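PDB 3CUO: HTH-type transcriptional regulator YgaV from Escherichia coli K12, which regulates gene expression on a large scale in response to sulfide, acting on DNA both as a repressor, notably of anaerobic respiratory genes, and as an activator. Local coordinates for the interface of chains A and B. Numbering follows the deposited sequence. Chains: chain A/B, Uncharacterized HTH-type transcriptional regulator ygaV.

Contact 1: the interface of chains A and B. Residues chain A 23-24, 27, 93, 97; chain B 11, 13-15, 18.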
# COMPACT_ATOMS: atom_id res chain seq x y z
N HIS A 23 6.00 5.45 1.24
CA HIS A 23 6.84 6.66 1.22
C HIS A 23 7.15 6.91 -0.24
O HIS A 23 7.35 5.95 -0.98
CB HIS A 23 8.09 6.44 2.03
CG HIS A 23 8.93 7.68 2.19
ND1 HIS A 23 9.60 8.28 1.15
CD2 HIS A 23 9.22 8.41 3.30
CE1 HIS A 23 10.22 9.36 1.59
NE2 HIS A 23 10.03 9.44 2.90
N PRO A 24 7.00 8.19 -0.70
CA PRO A 24 7.19 8.41 -2.12
C PRO A 24 8.58 8.03 -2.65
O PRO A 24 8.70 7.54 -3.77
CB PRO A 24 6.95 9.96 -2.26
CG PRO A 24 6.91 10.48 -0.86
CD PRO A 24 6.57 9.42 0.02
N LEU A 27 8.91 4.42 -3.12
CA LEU A 27 8.32 3.98 -4.37
C LEU A 27 9.22 4.22 -5.55
O LEU A 27 9.29 3.37 -6.43
CB LEU A 27 6.94 4.66 -4.68
CG LEU A 27 5.79 4.20 -3.81
CD1 LEU A 27 4.55 5.01 -4.25
CD2 LEU A 27 5.49 2.65 -3.83
N LEU A 93 -0.08 0.16 -9.32
CA LEU A 93 -0.00 1.61 -9.16
C LEU A 93 0.18 2.27 -10.53
O LEU A 93 -0.43 3.29 -10.85
CB LEU A 93 1.11 1.99 -8.20
CG LEU A 93 0.92 1.66 -6.73
CD1 LEU A 93 2.17 2.01 -6.02
CD2 LEU A 93 -0.20 2.41 -6.11
N TYR A 97 -2.37 5.11 -11.91
CA TYR A 97 -1.88 6.48 -11.99
C TYR A 97 -1.32 6.87 -13.34
O TYR A 97 -1.06 8.03 -13.55
CB TYR A 97 -0.81 6.71 -10.94
CG TYR A 97 -1.38 6.72 -9.57
CD1 TYR A 97 -2.12 7.80 -9.13
CD2 TYR A 97 -1.19 5.65 -8.69
CE1 TYR A 97 -2.65 7.83 -7.87
CE2 TYR A 97 -1.75 5.65 -7.43
CZ TYR A 97 -2.47 6.78 -7.01
OH TYR A 97 -3.04 6.83 -5.76
N ALA B 11 4.03 9.91 -7.30
CA ALA B 11 4.59 9.15 -6.19
C ALA B 11 4.03 9.59 -4.81
O ALA B 11 3.77 8.77 -3.94
CB ALA B 11 6.17 9.16 -6.26
N GLN B 13 1.01 10.92 -4.21
CA GLN B 13 -0.40 10.45 -4.24
C GLN B 13 -0.48 8.93 -3.97
O GLN B 13 -1.27 8.50 -3.19
CB GLN B 13 -1.03 10.77 -5.61
CG GLN B 13 -2.52 10.63 -5.65
CD GLN B 13 -3.23 11.44 -6.77
OE1 GLN B 13 -2.68 11.67 -7.88
NE2 GLN B 13 -4.48 11.83 -6.48
N ALA B 14 0.30 8.13 -4.71
CA ALA B 14 0.37 6.65 -4.51
C ALA B 14 0.75 6.34 -3.07
O ALA B 14 0.09 5.52 -2.39
CB ALA B 14 1.42 6.06 -5.49
N ALA B 15 1.79 7.01 -2.56
CA ALA B 15 2.32 6.70 -1.22
C ALA B 15 1.30 7.03 -0.15
O ALA B 15 1.06 6.23 0.78
CB ALA B 15 3.66 7.39 -0.97
N LEU B 18 -1.33 4.29 -0.24
CA LEU B 18 -0.83 3.11 0.44
C LEU B 18 -0.78 3.32 1.92
O LEU B 18 -1.15 2.42 2.68
CB LEU B 18 0.52 2.66 -0.10
CG LEU B 18 0.58 2.25 -1.54
CD1 LEU B 18 1.97 1.63 -1.80
CD2 LEU B 18 -0.55 1.22 -1.82
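The phenol oxygen OH of A:Tyr97 stands 3.5 Å from the backbone O of B:Gln13, a polar approach too long to count as a hydrogen bond. What the tyrosine brings to this patch is chiefly its ring. Carbon CE2 lies 3.7 Å from the methyl CB of B:Ala14, which lies above the ring plane, out beyond the CE2 edge. At the CE1 edge, on the same side of the plane, the extended chain of B:Gln13 passes obliquely, its CG 3.6 Å from CE1 of A:Tyr97; that CG is anti to the backbone N (chi1 -167°), which carries the chain out past the CE1 edge, with the terminal amide turned 37° from the ring plane. Within chain A, CD2 of A:Leu93 meets the edge of the ring in plane and also touches the methyl of B:Ala14.

That methyl is the hub of the patch. From the side away from the tyrosine comes A:Leu27, whose CD1 reaches CB of B:Ala14 at 3.5 Å while its other branch, CD2, points toward CD1 of B:Leu18. Next along, CB of B:Ala15 packs against the start of helix 24-33, 3.4 Å from N of A:Pro24, and CB of the same proline faces the backbone O of B:Ala11 at 3.8 Å. The small side chains of B:Ala14 and B:Ala15 probably allow the close approach of the chain B helix. An alanine in place of A:Tyr97 would probably open a gap beside B:Ala14 and leave the chain of B:Gln13 without the ring edge it packs against, free to turn.

The patch is an apolar part of the two-fold dimer interface. Its B residues all belong to helix 11-20, which lies in a groove of chain A between the beginning of helix 24-33 and the C-terminal end of helix 84-97, where A:Tyr97 is the last helical residue, in the helical dimerisation region away from the beta wing.

Contact 2: the interface of chains A and B. Residues chain A 4, 8, 11-12, 14; chain B 24, 27-28.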
# COMPACT_ATOMS: atom_id res chain seq x y z
N LEU A 4 -13.08 -10.43 2.23
CA LEU A 4 -12.74 -10.47 3.63
C LEU A 4 -12.22 -11.86 3.99
O LEU A 4 -11.21 -11.99 4.69
CB LEU A 4 -13.96 -10.09 4.48
CG LEU A 4 -13.65 -10.08 5.97
CD1 LEU A 4 -12.62 -9.07 6.24
CD2 LEU A 4 -14.89 -9.84 6.83
N GLN A 8 -8.39 -11.97 5.21
CA GLN A 8 -8.32 -11.52 6.59
C GLN A 8 -7.19 -12.14 7.38
O GLN A 8 -6.57 -11.46 8.20
CB GLN A 8 -9.66 -11.70 7.34
CG GLN A 8 -10.14 -13.12 7.52
CD GLN A 8 -11.55 -13.14 8.14
OE1 GLN A 8 -12.03 -12.10 8.61
NE2 GLN A 8 -12.18 -14.31 8.18
N ALA A 11 -4.11 -10.00 6.68
CA ALA A 11 -4.31 -8.54 6.72
C ALA A 11 -3.18 -7.86 7.48
O ALA A 11 -2.81 -6.78 7.17
CB ALA A 11 -5.67 -8.22 7.33
N GLU A 12 -2.56 -8.56 8.43
CA GLU A 12 -1.52 -7.93 9.21
C GLU A 12 -0.23 -7.88 8.35
O GLU A 12 0.50 -6.89 8.34
CB GLU A 12 -1.31 -8.68 10.56
CG GLU A 12 -2.51 -8.53 11.50
CD GLU A 12 -2.25 -8.98 12.93
OE1 GLU A 12 -1.42 -9.91 13.16
OE2 GLU A 12 -2.88 -8.40 13.84
N ALA A 14 -0.26 -8.02 4.92
CA ALA A 14 -0.65 -7.12 3.87
C ALA A 14 -0.47 -5.64 4.29
O ALA A 14 0.09 -4.90 3.54
CB ALA A 14 -2.11 -7.44 3.42
N PRO B 24 -4.31 -3.06 9.31
CA PRO B 24 -5.03 -4.27 9.05
C PRO B 24 -6.55 -4.13 9.19
O PRO B 24 -7.29 -4.76 8.43
CB PRO B 24 -4.43 -5.28 10.08
CG PRO B 24 -3.86 -4.45 11.14
CD PRO B 24 -3.40 -3.20 10.46
N LEU B 27 -7.88 -2.48 6.13
CA LEU B 27 -8.03 -3.52 5.10
C LEU B 27 -9.21 -4.38 5.26
O LEU B 27 -9.80 -4.76 4.26
CB LEU B 27 -6.78 -4.46 4.92
CG LEU B 27 -5.57 -3.73 4.44
CD1 LEU B 27 -4.37 -4.76 4.38
CD2 LEU B 27 -5.83 -3.03 3.07
N LEU B 28 -9.59 -4.76 6.48
CA LEU B 28 -10.72 -5.59 6.59
C LEU B 28 -11.95 -4.81 6.12
O LEU B 28 -12.92 -5.32 5.50
CB LEU B 28 -10.93 -6.04 8.05
CG LEU B 28 -10.29 -7.32 8.60
CD1 LEU B 28 -9.10 -7.73 7.90
CD2 LEU B 28 -10.07 -7.09 10.11
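This apolar helix-to-helix interface, between A:Ala11 and its neighbours and helix 24-33 of chain B, belongs to a two-fold dimer of an ArsR-family winged helix-turn-helix protein. It helps hold the N-terminal part of one subunit against the other; dimers are usual in the family, and this pairing is likely the functional one.

B:Leu28 packs against the N-terminal segment of chain A. Its CD1 lies 3.5 Å from the methyl CB of A:Ala11 and also brushes CB of A:Gln8. Both CB and CG of B:Leu28 touch CD1 of A:Leu4. That leucine crosses the B:Leu28 side chain, placing CD1 3.8 Å from CG of B:Leu28; its own CG is anti to the backbone N (chi1 -179°), directing the branched end toward the partner. Helix 2-7, the short 3-10 turn 8-10 and helix 11-21 thus each give B:Leu28 a neighbour.

One turn back along helix 24-33, CB of B:Pro24 sits 3.7 Å from the backbone O of A:Ala11. The aliphatic part of A:Glu12 passes this proline at an angle, its CG 4.0 Å from CB of B:Pro24. Further along helix 11-21, CD1 of B:Leu27 meets the methyl CB of A:Ala14 at 3.6 Å.

Contacts 1 and 2, with C-alpha centres about 20 Å apart, lie in the two symmetry-related halves of one interface and use partly the same residues. The pair Pro24 and Leu27 faces Ala11 and Ala14 in both, with the chains exchanged: chain A supplies the prolines' helix in contact 1 and the alanines' helix in contact 2. Contact 1 extends this shared strip to the C-terminal helix, contact 2 to the N-terminal segment. Each subunit therefore both gives its helix beginning at residue 11 and receives that of its mate, an exchange that is likely to set the spacing of the two helix-turn-helix units.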